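Local atomic coordinates of methyltransferase domain-containing protein (PDB entry 7CLU), a protein that transfers methyl groups from S-adenosyl-L-methionine to oxygen, an O-methylation step in the pathway that makes the pigment prodigiosin. Residues Ala158-Val161 against Arg162-Phe166; Pro277-Glu280 against Asp281-Pro285; Leu293-Leu296 against Val297-Gly301; Glu304-Ala307 against Gln308-Leu311; Asp312-Leu316 against Ala317-Asn321. One frame throughout, in Å; residues are numbered along the deposited sequence.

Contact 1 (Ala158-Val161 against Arg162-Phe166); sequences AGFV and RDYDF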
loop_
_atom_site.group_PDB
_atom_site.type_symbol
_atom_site.label_atom_id
_atom_site.label_comp_id
_atom_site.label_asym_id
_atom_site.label_seq_id
_atom_site.Cartn_x
_atom_site.Cartn_y
_atom_site.Cartn_z
ATOM N N ALA A 158 -9.915 -24.157 13.135
ATOM C CA ALA A 158 -10.667 -25.278 12.579
ATOM C C ALA A 158 -9.741 -26.387 12.088
ATOM O O ALA A 158 -9.996 -27.567 12.341
ATOM C CB ALA A 158 -11.573 -24.785 11.442
ATOM N N GLY A 159 -8.649 -26.028 11.412
ATOM C CA GLY A 159 -7.742 -27.040 10.896
ATOM C C GLY A 159 -6.885 -27.677 11.971
ATOM O O GLY A 159 -6.496 -28.842 11.845
ATOM N N PHE A 160 -6.569 -26.923 13.031
ATOM C CA PHE A 160 -5.883 -27.491 14.185
ATOM C C PHE A 160 -6.783 -28.507 14.893
ATOM O O PHE A 160 -6.383 -29.651 15.118
ATOM C CB PHE A 160 -5.454 -26.359 15.132
ATOM C CG PHE A 160 -4.337 -26.726 16.102
ATOM C CD1 PHE A 160 -3.737 -27.982 16.084
ATOM C CD2 PHE A 160 -3.886 -25.793 17.028
ATOM C CE1 PHE A 160 -2.714 -28.291 16.986
ATOM C CE2 PHE A 160 -2.867 -26.103 17.932
ATOM C CZ PHE A 160 -2.291 -27.355 17.907
ATOM N N VAL A 161 -8.008 -28.100 15.237
ATOM C CA VAL A 161 -8.950 -28.993 15.910
ATOM C C VAL A 161 -9.212 -30.245 15.077
ATOM O O VAL A 161 -9.365 -31.345 15.620
ATOM C CB VAL A 161 -10.260 -28.247 16.233
ATOM C CG1 VAL A 161 -11.263 -29.181 16.876
ATOM C CG2 VAL A 161 -9.987 -27.074 17.155
ATOM N N ARG A 162 -9.245 -30.107 13.744
ATOM C CA ARG A 162 -9.646 -31.223 12.888
ATOM C C ARG A 162 -8.473 -32.149 12.558
ATOM O O ARG A 162 -8.631 -33.374 12.582
ATOM C CB ARG A 162 -10.285 -30.676 11.608
ATOM C CG ARG A 162 -10.954 -31.697 10.692
ATOM C CD ARG A 162 -10.093 -32.018 9.484
ATOM N NE ARG A 162 -9.906 -30.858 8.604
ATOM C CZ ARG A 162 -9.128 -30.849 7.518
ATOM N NH1 ARG A 162 -8.448 -31.938 7.170
ATOM N NH2 ARG A 162 -9.015 -29.744 6.784
ATOM N N ASP A 163 -7.292 -31.591 12.266
ATOM C CA ASP A 163 -6.146 -32.363 11.793
ATOM C C ASP A 163 -5.234 -32.884 12.898
ATOM O O ASP A 163 -4.429 -33.787 12.634
ATOM C CB ASP A 163 -5.301 -31.524 10.828
ATOM C CG ASP A 163 -6.014 -31.256 9.530
ATOM O OD1 ASP A 163 -7.193 -31.626 9.451
ATOM O OD2 ASP A 163 -5.412 -30.678 8.602
ATOM N N TYR A 164 -5.315 -32.349 14.109
ATOM C CA TYR A 164 -4.485 -32.821 15.207
ATOM C C TYR A 164 -5.362 -33.506 16.241
ATOM O O TYR A 164 -6.440 -33.011 16.582
ATOM C CB TYR A 164 -3.700 -31.681 15.854
ATOM C CG TYR A 164 -2.786 -32.133 16.981
ATOM C CD1 TYR A 164 -3.272 -32.298 18.272
ATOM C CD2 TYR A 164 -1.436 -32.393 16.748
ATOM C CE1 TYR A 164 -2.444 -32.716 19.305
ATOM C CE2 TYR A 164 -0.590 -32.801 17.782
ATOM C CZ TYR A 164 -1.102 -32.958 19.057
ATOM O OH TYR A 164 -0.282 -33.377 20.086
ATOM N N ASP A 165 -4.906 -34.678 16.688
ATOM C CA ASP A 165 -5.665 -35.527 17.644
ATOM C C ASP A 165 -5.485 -35.022 19.077
ATOM O O ASP A 165 -4.508 -35.416 19.717
ATOM C CB ASP A 165 -5.239 -36.991 17.528
ATOM C CG ASP A 165 -6.222 -37.937 18.186
ATOM O OD1 ASP A 165 -7.268 -37.455 18.655
ATOM O OD2 ASP A 165 -5.933 -39.140 18.224
ATOM N N PHE A 166 -6.448 -34.241 19.574
ATOM C CA PHE A 166 -6.386 -33.691 20.954
ATOM C C PHE A 166 -6.829 -34.751 21.970
ATOM O O PHE A 166 -6.514 -34.611 23.160
ATOM C CB PHE A 166 -7.219 -32.413 21.064
ATOM C CG PHE A 166 -6.540 -31.193 20.498
ATOM C CD1 PHE A 166 -5.691 -30.428 21.278
ATOM C CD2 PHE A 166 -6.742 -30.817 19.182
ATOM C CE1 PHE A 166 -5.063 -29.312 20.754
ATOM C CE2 PHE A 166 -6.114 -29.699 18.660
ATOM C CZ PHE A 166 -5.274 -28.950 19.447
#

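Contact 2 (Pro277-Glu280 against Asp281-Pro285); sequences PLNE and DKSGP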
loop_
_atom_site.group_PDB
_atom_site.type_symbol
_atom_site.label_atom_id
_atom_site.label_comp_id
_atom_site.label_asym_id
_atom_site.label_seq_id
_atom_site.Cartn_x
_atom_site.Cartn_y
_atom_site.Cartn_z
ATOM N N PRO A 277 5.818 -20.032 8.559
ATOM C CA PRO A 277 7.222 -19.962 8.134
ATOM C C PRO A 277 7.375 -19.515 6.692
ATOM O O PRO A 277 6.492 -19.705 5.850
ATOM C CB PRO A 277 7.723 -21.400 8.308
ATOM C CG PRO A 277 6.705 -22.058 9.235
ATOM C CD PRO A 277 5.409 -21.395 8.940
ATOM N N LEU A 278 8.535 -18.933 6.414
ATOM C CA LEU A 278 9.011 -18.864 5.043
ATOM C C LEU A 278 9.208 -20.274 4.498
ATOM O O LEU A 278 9.471 -21.220 5.246
ATOM C CB LEU A 278 10.324 -18.094 4.979
ATOM C CG LEU A 278 10.251 -16.689 5.583
ATOM C CD1 LEU A 278 11.629 -16.111 5.801
ATOM C CD2 LEU A 278 9.437 -15.827 4.660
ATOM N N ASN A 279 9.124 -20.405 3.180
ATOM C CA ASN A 279 9.260 -21.717 2.563
ATOM C C ASN A 279 10.723 -22.180 2.610
ATOM O O ASN A 279 11.602 -21.529 3.188
ATOM C CB ASN A 279 8.709 -21.697 1.133
ATOM C CG ASN A 279 9.384 -20.657 0.252
ATOM O OD1 ASN A 279 10.537 -20.285 0.476
ATOM N ND2 ASN A 279 8.662 -20.182 -0.768
ATOM N N GLU A 280 10.973 -23.320 1.965
ATOM C CA GLU A 280 12.227 -24.052 2.142
ATOM C C GLU A 280 13.443 -23.253 1.677
ATOM O O GLU A 280 14.490 -23.269 2.337
ATOM C CB GLU A 280 12.142 -25.387 1.396
ATOM C CG GLU A 280 13.391 -26.249 1.499
ATOM C CD GLU A 280 13.075 -27.735 1.480
ATOM O OE1 GLU A 280 12.583 -28.226 0.436
ATOM O OE2 GLU A 280 13.327 -28.408 2.506
ATOM N N ASP A 281 13.340 -22.564 0.539
ATOM C CA ASP A 281 14.433 -21.733 0.043
ATOM C C ASP A 281 14.256 -20.256 0.387
ATOM O O ASP A 281 14.911 -19.404 -0.226
ATOM C CB ASP A 281 14.593 -21.893 -1.470
ATOM C CG ASP A 281 13.419 -21.321 -2.254
ATOM O OD1 ASP A 281 12.313 -21.163 -1.680
ATOM O OD2 ASP A 281 13.606 -21.046 -3.462
ATOM N N LYS A 282 13.392 -19.942 1.354
ATOM C CA LYS A 282 13.155 -18.562 1.795
ATOM C C LYS A 282 12.923 -17.641 0.596
ATOM O O LYS A 282 13.555 -16.594 0.439
ATOM C CB LYS A 282 14.305 -18.071 2.684
ATOM C CG LYS A 282 14.477 -18.901 3.961
ATOM C CD LYS A 282 15.751 -18.554 4.772
ATOM C CE LYS A 282 15.477 -17.498 5.847
ATOM N NZ LYS A 282 16.675 -17.110 6.692
ATOM N N SER A 283 12.003 -18.071 -0.273
ATOM C CA SER A 283 11.587 -17.318 -1.450
ATOM C C SER A 283 10.174 -16.774 -1.320
ATOM O O SER A 283 9.672 -16.138 -2.257
ATOM C CB SER A 283 11.668 -18.197 -2.707
ATOM O OG SER A 283 10.704 -19.233 -2.657
ATOM N N GLY A 284 9.528 -17.012 -0.192
ATOM C CA GLY A 284 8.152 -16.650 0.010
ATOM C C GLY A 284 7.626 -17.422 1.192
ATOM O O GLY A 284 8.408 -17.943 1.993
ATOM N N PRO A 285 6.291 -17.530 1.323
ATOM C CA PRO A 285 5.319 -16.885 0.423
ATOM C C PRO A 285 5.303 -15.356 0.560
ATOM O O PRO A 285 5.942 -14.807 1.457
ATOM C CB PRO A 285 3.978 -17.485 0.851
ATOM C CG PRO A 285 4.192 -17.972 2.229
ATOM C CD PRO A 285 5.634 -18.363 2.347
#

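Contact 3 (Leu293-Leu296 against Val297-Gly301); sequences LNML and VSTDG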
loop_
_atom_site.group_PDB
_atom_site.type_symbol
_atom_site.label_atom_id
_atom_site.label_comp_id
_atom_site.label_asym_id
_atom_site.label_seq_id
_atom_site.Cartn_x
_atom_site.Cartn_y
_atom_site.Cartn_z
ATOM N N LEU A 293 9.230 -7.833 6.912
ATOM C CA LEU A 293 9.576 -6.417 6.862
ATOM C C LEU A 293 8.721 -5.604 7.830
ATOM O O LEU A 293 9.200 -4.632 8.428
ATOM C CB LEU A 293 9.411 -5.894 5.433
ATOM C CG LEU A 293 10.474 -6.282 4.402
ATOM C CD1 LEU A 293 10.165 -5.667 3.015
ATOM C CD2 LEU A 293 11.861 -5.832 4.883
ATOM N N ASN A 294 7.443 -5.976 7.984
ATOM C CA ASN A 294 6.595 -5.314 8.970
ATOM C C ASN A 294 7.143 -5.515 10.379
ATOM O O ASN A 294 7.098 -4.599 11.204
ATOM C CB ASN A 294 5.155 -5.821 8.868
ATOM C CG ASN A 294 4.185 -5.010 9.722
ATOM O OD1 ASN A 294 3.907 -3.861 9.418
ATOM N ND2 ASN A 294 3.651 -5.619 10.782
ATOM N N MET A 295 7.679 -6.700 10.666
ATOM C CA MET A 295 8.304 -6.915 11.966
ATOM C C MET A 295 9.547 -6.048 12.123
ATOM O O MET A 295 9.825 -5.543 13.217
ATOM C CB MET A 295 8.664 -8.388 12.140
ATOM C CG MET A 295 7.533 -9.329 11.902
ATOM S SD MET A 295 5.988 -8.701 12.575
ATOM C CE MET A 295 6.325 -8.928 14.278
ATOM N N LEU A 296 10.300 -5.870 11.032
ATOM C CA LEU A 296 11.509 -5.061 11.066
ATOM C C LEU A 296 11.199 -3.622 11.457
ATOM O O LEU A 296 11.867 -3.048 12.328
ATOM C CB LEU A 296 12.201 -5.112 9.701
ATOM C CG LEU A 296 13.294 -4.085 9.431
ATOM C CD1 LEU A 296 14.477 -4.349 10.371
ATOM C CD2 LEU A 296 13.740 -4.155 7.967
ATOM N N VAL A 297 10.187 -3.016 10.818
ATOM C CA VAL A 297 9.962 -1.588 11.016
ATOM C C VAL A 297 9.258 -1.294 12.328
ATOM O O VAL A 297 9.357 -0.162 12.832
ATOM C CB VAL A 297 9.145 -0.952 9.875
ATOM C CG1 VAL A 297 9.889 -1.074 8.537
ATOM C CG2 VAL A 297 7.764 -1.558 9.798
ATOM N N SER A 298 8.586 -2.285 12.915
ATOM C CA SER A 298 7.656 -2.045 14.013
ATOM C C SER A 298 8.071 -2.649 15.345
ATOM O O SER A 298 7.645 -2.142 16.379
ATOM C CB SER A 298 6.261 -2.580 13.655
ATOM O OG SER A 298 6.235 -4.005 13.588
ATOM N N THR A 299 8.841 -3.731 15.357
ATOM C CA THR A 299 9.194 -4.416 16.595
ATOM C C THR A 299 10.692 -4.282 16.834
ATOM O O THR A 299 11.430 -3.714 16.025
ATOM C CB THR A 299 8.785 -5.890 16.559
ATOM O OG1 THR A 299 9.728 -6.630 15.772
ATOM C CG2 THR A 299 7.374 -6.054 15.972
ATOM N N ASP A 300 11.157 -4.828 17.954
ATOM C CA ASP A 300 12.562 -4.614 18.263
ATOM C C ASP A 300 13.481 -5.598 17.550
ATOM O O ASP A 300 14.649 -5.269 17.321
ATOM C CB ASP A 300 12.775 -4.644 19.777
ATOM C CG ASP A 300 12.364 -3.340 20.429
ATOM O OD1 ASP A 300 11.863 -2.459 19.698
ATOM O OD2 ASP A 300 12.528 -3.181 21.655
ATOM N N GLY A 301 12.987 -6.775 17.174
ATOM C CA GLY A 301 13.805 -7.703 16.414
ATOM C C GLY A 301 13.030 -8.838 15.774
ATOM O O GLY A 301 13.618 -9.846 15.355
HETATM O O HOH W 1 13.085 -4.383 14.169
#

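Contact 4 (Glu304-Ala307 against Gln308-Leu311); sequences ESSA and QEYL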
loop_
_atom_site.group_PDB
_atom_site.type_symbol
_atom_site.label_atom_id
_atom_site.label_comp_id
_atom_site.label_asym_id
_atom_site.label_seq_id
_atom_site.Cartn_x
_atom_site.Cartn_y
_atom_site.Cartn_z
ATOM N N GLU A 304 10.519 -13.297 10.294
ATOM C CA GLU A 304 10.010 -14.602 9.912
ATOM C C GLU A 304 11.195 -15.521 9.624
ATOM O O GLU A 304 12.291 -15.060 9.272
ATOM C CB GLU A 304 9.080 -14.494 8.693
ATOM C CG GLU A 304 7.921 -13.486 8.865
ATOM C CD GLU A 304 6.958 -13.887 9.977
ATOM O OE1 GLU A 304 6.851 -15.100 10.269
ATOM O OE2 GLU A 304 6.313 -12.991 10.567
ATOM N N SER A 305 10.984 -16.823 9.823
ATOM C CA SER A 305 12.030 -17.825 9.676
ATOM C C SER A 305 11.513 -19.013 8.870
ATOM O O SER A 305 10.306 -19.224 8.733
ATOM C CB SER A 305 12.539 -18.309 11.041
ATOM O OG SER A 305 12.809 -17.227 11.919
ATOM N N SER A 306 12.447 -19.795 8.330
ATOM C CA SER A 306 12.076 -21.041 7.681
ATOM C C SER A 306 11.660 -22.079 8.725
ATOM O O SER A 306 11.940 -21.944 9.920
ATOM C CB SER A 306 13.235 -21.572 6.832
ATOM O OG SER A 306 14.380 -21.800 7.623
ATOM N N ALA A 307 10.951 -23.109 8.255
ATOM C CA ALA A 307 10.647 -24.256 9.106
ATOM C C ALA A 307 11.917 -24.810 9.746
ATOM O O ALA A 307 11.971 -25.028 10.962
ATOM C CB ALA A 307 9.938 -25.338 8.292
ATOM N N GLN A 308 12.960 -25.015 8.938
ATOM C CA GLN A 308 14.206 -25.568 9.468
ATOM C C GLN A 308 14.790 -24.678 10.552
ATOM O O GLN A 308 15.305 -25.171 11.566
ATOM C CB GLN A 308 15.222 -25.763 8.341
ATOM C CG GLN A 308 16.412 -26.621 8.748
ATOM C CD GLN A 308 16.005 -28.062 9.029
ATOM O OE1 GLN A 308 15.197 -28.640 8.306
ATOM N NE2 GLN A 308 16.533 -28.627 10.106
ATOM N N GLU A 309 14.727 -23.356 10.352
ATOM C CA GLU A 309 15.231 -22.447 11.370
ATOM C C GLU A 309 14.462 -22.609 12.675
ATOM O O GLU A 309 15.053 -22.550 13.758
ATOM C CB GLU A 309 15.165 -21.004 10.866
ATOM C CG GLU A 309 16.383 -20.609 10.049
ATOM C CD GLU A 309 16.194 -19.308 9.278
ATOM O OE1 GLU A 309 15.036 -18.856 9.131
ATOM O OE2 GLU A 309 17.210 -18.747 8.810
ATOM N N TYR A 310 13.145 -22.829 12.595
ATOM C CA TYR A 310 12.383 -23.095 13.810
ATOM C C TYR A 310 12.768 -24.442 14.415
ATOM O O TYR A 310 12.895 -24.566 15.640
ATOM C CB TYR A 310 10.883 -23.047 13.520
ATOM C CG TYR A 310 10.304 -21.647 13.362
ATOM C CD1 TYR A 310 10.530 -20.656 14.312
ATOM C CD2 TYR A 310 9.488 -21.335 12.264
ATOM C CE1 TYR A 310 9.987 -19.358 14.160
ATOM C CE2 TYR A 310 8.930 -20.068 12.111
ATOM C CZ TYR A 310 9.177 -19.093 13.060
ATOM O OH TYR A 310 8.621 -17.852 12.880
ATOM N N LEU A 311 12.955 -25.464 13.576
ATOM C CA LEU A 311 13.412 -26.753 14.086
ATOM C C LEU A 311 14.725 -26.601 14.839
ATOM O O LEU A 311 14.875 -27.133 15.946
ATOM C CB LEU A 311 13.569 -27.756 12.944
ATOM C CG LEU A 311 12.284 -28.254 12.286
ATOM C CD1 LEU A 311 12.575 -29.242 11.164
ATOM C CD2 LEU A 311 11.363 -28.871 13.323
HETATM O O HOH W 2 8.011 -17.256 10.351
HETATM O O HOH W 3 10.864 -16.085 13.299
#

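Contact 5 (Asp312-Leu316 against Ala317-Asn321); sequences DRFRL and AGFSN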
loop_
_atom_site.group_PDB
_atom_site.type_symbol
_atom_site.label_atom_id
_atom_site.label_comp_id
_atom_site.label_asym_id
_atom_site.label_seq_id
_atom_site.Cartn_x
_atom_site.Cartn_y
_atom_site.Cartn_z
ATOM N N ASP A 312 15.676 -25.849 14.262
ATOM C CA ASP A 312 16.967 -25.640 14.911
ATOM C C ASP A 312 16.797 -24.995 16.278
ATOM O O ASP A 312 17.477 -25.375 17.241
ATOM C CB ASP A 312 17.870 -24.771 14.031
ATOM C CG ASP A 312 18.270 -25.455 12.730
ATOM O OD1 ASP A 312 18.173 -26.698 12.641
ATOM O OD2 ASP A 312 18.686 -24.741 11.788
ATOM N N ARG A 313 15.888 -24.020 16.386
ATOM C CA ARG A 313 15.683 -23.346 17.663
ATOM C C ARG A 313 15.008 -24.261 18.675
ATOM O O ARG A 313 15.327 -24.206 19.869
ATOM C CB ARG A 313 14.873 -22.059 17.462
ATOM C CG ARG A 313 15.692 -20.975 16.816
ATOM C CD ARG A 313 14.940 -19.673 16.534
ATOM N NE ARG A 313 15.628 -18.992 15.440
ATOM C CZ ARG A 313 15.015 -18.351 14.462
ATOM N NH1 ARG A 313 13.687 -18.280 14.452
ATOM N NH2 ARG A 313 15.726 -17.783 13.499
ATOM N N PHE A 314 14.068 -25.103 18.227
ATOM C CA PHE A 314 13.490 -26.098 19.123
ATOM C C PHE A 314 14.580 -26.989 19.720
ATOM O O PHE A 314 14.647 -27.180 20.942
ATOM C CB PHE A 314 12.448 -26.946 18.384
ATOM C CG PHE A 314 11.033 -26.438 18.518
ATOM C CD1 PHE A 314 10.723 -25.107 18.239
ATOM C CD2 PHE A 314 10.012 -27.289 18.921
ATOM C CE1 PHE A 314 9.408 -24.639 18.352
ATOM C CE2 PHE A 314 8.697 -26.841 19.040
ATOM C CZ PHE A 314 8.386 -25.514 18.752
ATOM N N ARG A 315 15.459 -27.527 18.868
ATOM C CA ARG A 315 16.503 -28.428 19.349
ATOM C C ARG A 315 17.452 -27.707 20.297
ATOM O O ARG A 315 17.748 -28.207 21.390
ATOM C CB ARG A 315 17.262 -29.034 18.167
ATOM C CG ARG A 315 16.341 -29.690 17.158
ATOM C CD ARG A 315 17.082 -30.358 16.014
ATOM N NE ARG A 315 16.294 -31.477 15.515
ATOM C CZ ARG A 315 15.888 -31.628 14.259
ATOM N NH1 ARG A 315 16.208 -30.732 13.327
ATOM N NH2 ARG A 315 15.157 -32.692 13.936
ATOM N N LEU A 316 17.917 -26.512 19.902
ATOM C CA LEU A 316 18.805 -25.727 20.758
ATOM C C LEU A 316 18.182 -25.450 22.119
ATOM O O LEU A 316 18.902 -25.306 23.116
ATOM C CB LEU A 316 19.162 -24.401 20.075
ATOM C CG LEU A 316 20.443 -24.329 19.250
ATOM C CD1 LEU A 316 20.736 -22.879 18.868
ATOM C CD2 LEU A 316 21.617 -24.935 20.014
ATOM N N ALA A 317 16.853 -25.366 22.181
ATOM C CA ALA A 317 16.152 -25.138 23.435
ATOM C C ALA A 317 15.936 -26.415 24.230
ATOM O O ALA A 317 15.401 -26.341 25.342
ATOM C CB ALA A 317 14.803 -24.455 23.173
ATOM N N GLY A 318 16.319 -27.577 23.694
ATOM C CA GLY A 318 16.285 -28.819 24.440
ATOM C C GLY A 318 15.236 -29.815 24.001
ATOM O O GLY A 318 15.207 -30.932 24.534
ATOM N N PHE A 319 14.379 -29.459 23.047
ATOM C CA PHE A 319 13.300 -30.343 22.637
ATOM C C PHE A 319 13.829 -31.520 21.835
ATOM O O PHE A 319 14.764 -31.385 21.042
ATOM C CB PHE A 319 12.278 -29.578 21.798
ATOM C CG PHE A 319 11.457 -28.628 22.594
ATOM C CD1 PHE A 319 10.482 -29.102 23.444
ATOM C CD2 PHE A 319 11.685 -27.261 22.517
ATOM C CE1 PHE A 319 9.724 -28.232 24.189
ATOM C CE2 PHE A 319 10.934 -26.382 23.261
ATOM C CZ PHE A 319 9.947 -26.872 24.101
ATOM N N SER A 320 13.192 -32.667 22.021
ATOM C CA SER A 320 13.488 -33.870 21.266
ATOM C C SER A 320 12.449 -34.055 20.163
ATOM O O SER A 320 11.325 -33.548 20.248
ATOM C CB SER A 320 13.516 -35.083 22.203
ATOM O OG SER A 320 14.539 -34.930 23.183
ATOM N N ASN A 321 12.851 -34.775 19.109
ATOM C CA ASN A 321 11.973 -35.123 17.983
ATOM C C ASN A 321 11.384 -33.897 17.292
ATOM O O ASN A 321 10.266 -33.948 16.768
ATOM C CB ASN A 321 10.847 -36.058 18.426
ATOM C CG ASN A 321 11.366 -37.339 19.000
ATOM O OD1 ASN A 321 12.147 -38.043 18.358
ATOM N ND2 ASN A 321 10.952 -37.652 20.222
HETATM O O HOH W 4 14.854 -32.231 18.334
#

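Contact 1 (Ala158-Val161 against Arg162-Phe166)
Asp163 N donates to Gly159 O over 2.9 Å, and together with Arg162 N to Ala158 O (3.0 Å) and Tyr164 N to Phe160 O (3.1 Å) it completes the C-terminal turn of helix 154-163. Beside this turn, Arg162 NH1 forms a salt bridge with Asp163 OD1 at 2.6 Å, and the Asp163 carboxylate carbon lies over one face of the Arg162 guanidinium, toward its rim. The other carboxylate oxygen, OD2, is held by Ala328 N. Tyr164 is the first residue to depart from helical geometry, and here the chemistry turns from polar to aromatic. Phe160 has CG anti to its backbone N (chi1 -160°), which sends its side chain the same way as that of Tyr164, the ring planes 71° apart; they meet as an offset edge-to-face pair, the Phe160 edge toward the tyrosine face. The tyrosine hydroxyl is bound by His169 and Arg270. Helix 181-189 and strands 239-243 and 270-275 pack around the aromatic cluster, tying the helix end to the Rossmann-like sheet. The Phe166 side chain crosses that of Phe160 nearly at right angles and presents its ring edge, the planes 58° apart, with Phe166 CZ over the ring centre and 3.6 Å from Phe160 CE1.

Contact 2 (Pro277-Glu280 against Asp281-Pro285)
A type I beta turn from Asn279 to Lys282, in the loop between strand 270-275 and helix 286-298, is closed by Lys282 N donating to Asn279 O at 3.0 Å. Asn279 then spans the loop with its side chain. Its CG sits between the backbone N and the carbonyl carbon (chi1 57°), which turns the amide inward over the residues that follow. Asn279 OD1 takes the N-H of Ser283 at 2.8 Å from Ser283 N, in the plane of the amide and on a lone pair, along a nearly straight line (165°). From the same amide, ND2 donates to Ser283 OG at 2.9 Å with the hydroxyl oxygen tilted out of the amide plane. Ser283 OG in turn donates to Asp281 OD1 (2.7 Å) on its syn side, somewhat out of the carboxylate plane. Asn279 N also donates to Gly284 O at 2.8 Å, closing the wider loop, and that carbonyl belongs to the cis peptide leading into Pro285, the N-cap position of helix 286-298. Lys282 NZ forms a salt bridge with Glu309, while Asp281 O accepts a hydrogen bond from the side-chain amide of Gln69 of the second subunit. One asparagine amide thus acts as acceptor and donor at once toward a single serine; bonds at both OD1 and ND2 fix the rotation of the amide and probably help hold the loop ahead of helix 286-298 in shape.

Contact 3 (Leu293-Leu296 against Val297-Gly301)
Val297 N donates to Leu293 O at 3.0 Å in the regular manner of helix 286-298, but the turn that follows weakens: Ser298 N makes only weak bonds to Asn294 O and Met295 O before Thr299 leaves helical geometry. Two hydroxyls reinforce this C-terminal end. Ser298 OG folds back on the carbonyl one turn earlier and donates to Asn294 O at 2.6 Å; chi1 of 69° places it between the backbone N and the carbonyl carbon. Thr299 does likewise, its OG1 reaching Met295 O at 2.8 Å. The same carbonyl oxygen also receives Thr299 N at 3.0 Å, and the two donors come from opposite faces of the carbonyl plane, so one residue grips Met295 O twice. Val297 CG2 lies 3.4 Å from Asn294 O, and the valine packs on Trp107 and Ala113 of the neighbouring helices. Asn294 OD1 accepts the indole N-H of Trp107, and Leu293 and Leu296 pack on Gln56 of the second subunit. Met295 lies near His247, the predicted proton acceptor, and its thioether chain bends at both chi2 and chi3, bringing Met295 CE against Thr299 CG2 at a tight 3.5 Å. A bridging water donates to Leu296 O and to Thr299 O, 2.6 Å from each.

Contact 4 (Glu304-Ala307 against Gln308-Leu311)
Ser306 sets OG between its backbone N and carbonyl carbon (chi1 59°) while Glu309 swings CG beside its backbone N (chi1 -85°) and runs on extended, and these torsions bring the two residues together as the capping box at the start of helix 307-316. Each side chain serves the other's backbone: Glu309 N donates to Ser306 OG at 3.2 Å, and Ser306 N donates to Glu309 OE1 at 2.9 Å, meeting the carboxylate on its anti side and 30° out of its plane, its OE2 having a second partner in Lys282. Backbone bonds of the first turn follow, Tyr310 N to Ser306 O at 3.1 Å and Leu311 N to Ala307 O at 2.8 Å. Just ahead of the cap, Ser305 OG is hydrogen-bonded to Arg313 NH1, and a water links that hydroxyl to Tyr310 OH. A second water lies between Tyr310 OH and Ser305 N; its very short approach to Glu304 OE1 is doubtful. Glu304 OE2 is hydrogen-bonded to His247, the predicted proton acceptor, which places the segment beside the probable active site. Ser305 CB sits over one face of the Tyr310 ring, toward the rim, in a CH-pi contact 4.1 Å from the ring centroid.

Contact 5 (Asp312-Leu316 against Ala317-Asn321)
Phe314 O receives Phe319 N at 3.1 Å, and Arg315 O receives Gly318 N at 2.8 Å, the two bonds of a Schellman motif that ends helix 307-316. Gly318 takes a positive phi of 110°, a conformation in which a side chain would press on the carbonyl oxygen of Ala317, and the chain reverses there. Ahead of it, Ala317 N keeps the helical bond to Arg313 O at 3.0 Å and adds a weak one to Phe314 O. The reversal directs Phe319 back toward the helix, and Phe319 keeps CG beside its backbone N (chi1 -72°), which brings its ring to Phe314. Their CD2 atoms, Phe314 CD2 and Phe319 CD2, are 4.0 Å apart, the ring planes 36° apart and the side chains crossing at a slant. The edge of the Phe319 ring also touches the backbone, with Phe319 CD2 3.4 Å from Phe314 O. A water accepts from Arg315 NE, at a long 3.3 Å from that atom, and donates to Phe319 O at 2.8 Å. Both phenyl rings rest on Phe271 of strand 270-275, and Phe319 meets Tyr262 edge-to-face. Helix 251-264 covers Ala317 and Phe314 through Leu258, while beyond Phe319 the chain turns a corner at Asn321 into strand 322-326, an outermost strand of the sheet within this chain.

Overall arrangement
The five contacts sample helix ends and turns of the methyltransferase domain. Contact 3 is the buried one, every touching residue enclosed; the others are partly buried. Contacts 4 and 5 work on the same helix, 307-316, capping its start with polar side chains and its end with backbone bonds and aromatics. Contacts 2 and 4, with centres about 9 Å apart, are joined by a salt bridge and a probable backbone hydrogen bond, whereas contact 1 touches none of the others and has its centre about 31 Å from that of contact 3. Contacts 2 and 3 also border the second subunit. Hydroxyls and amides dominate contacts 2, 3 and 4, while aromatic rings facing the sheet dominate contacts 1 and 5.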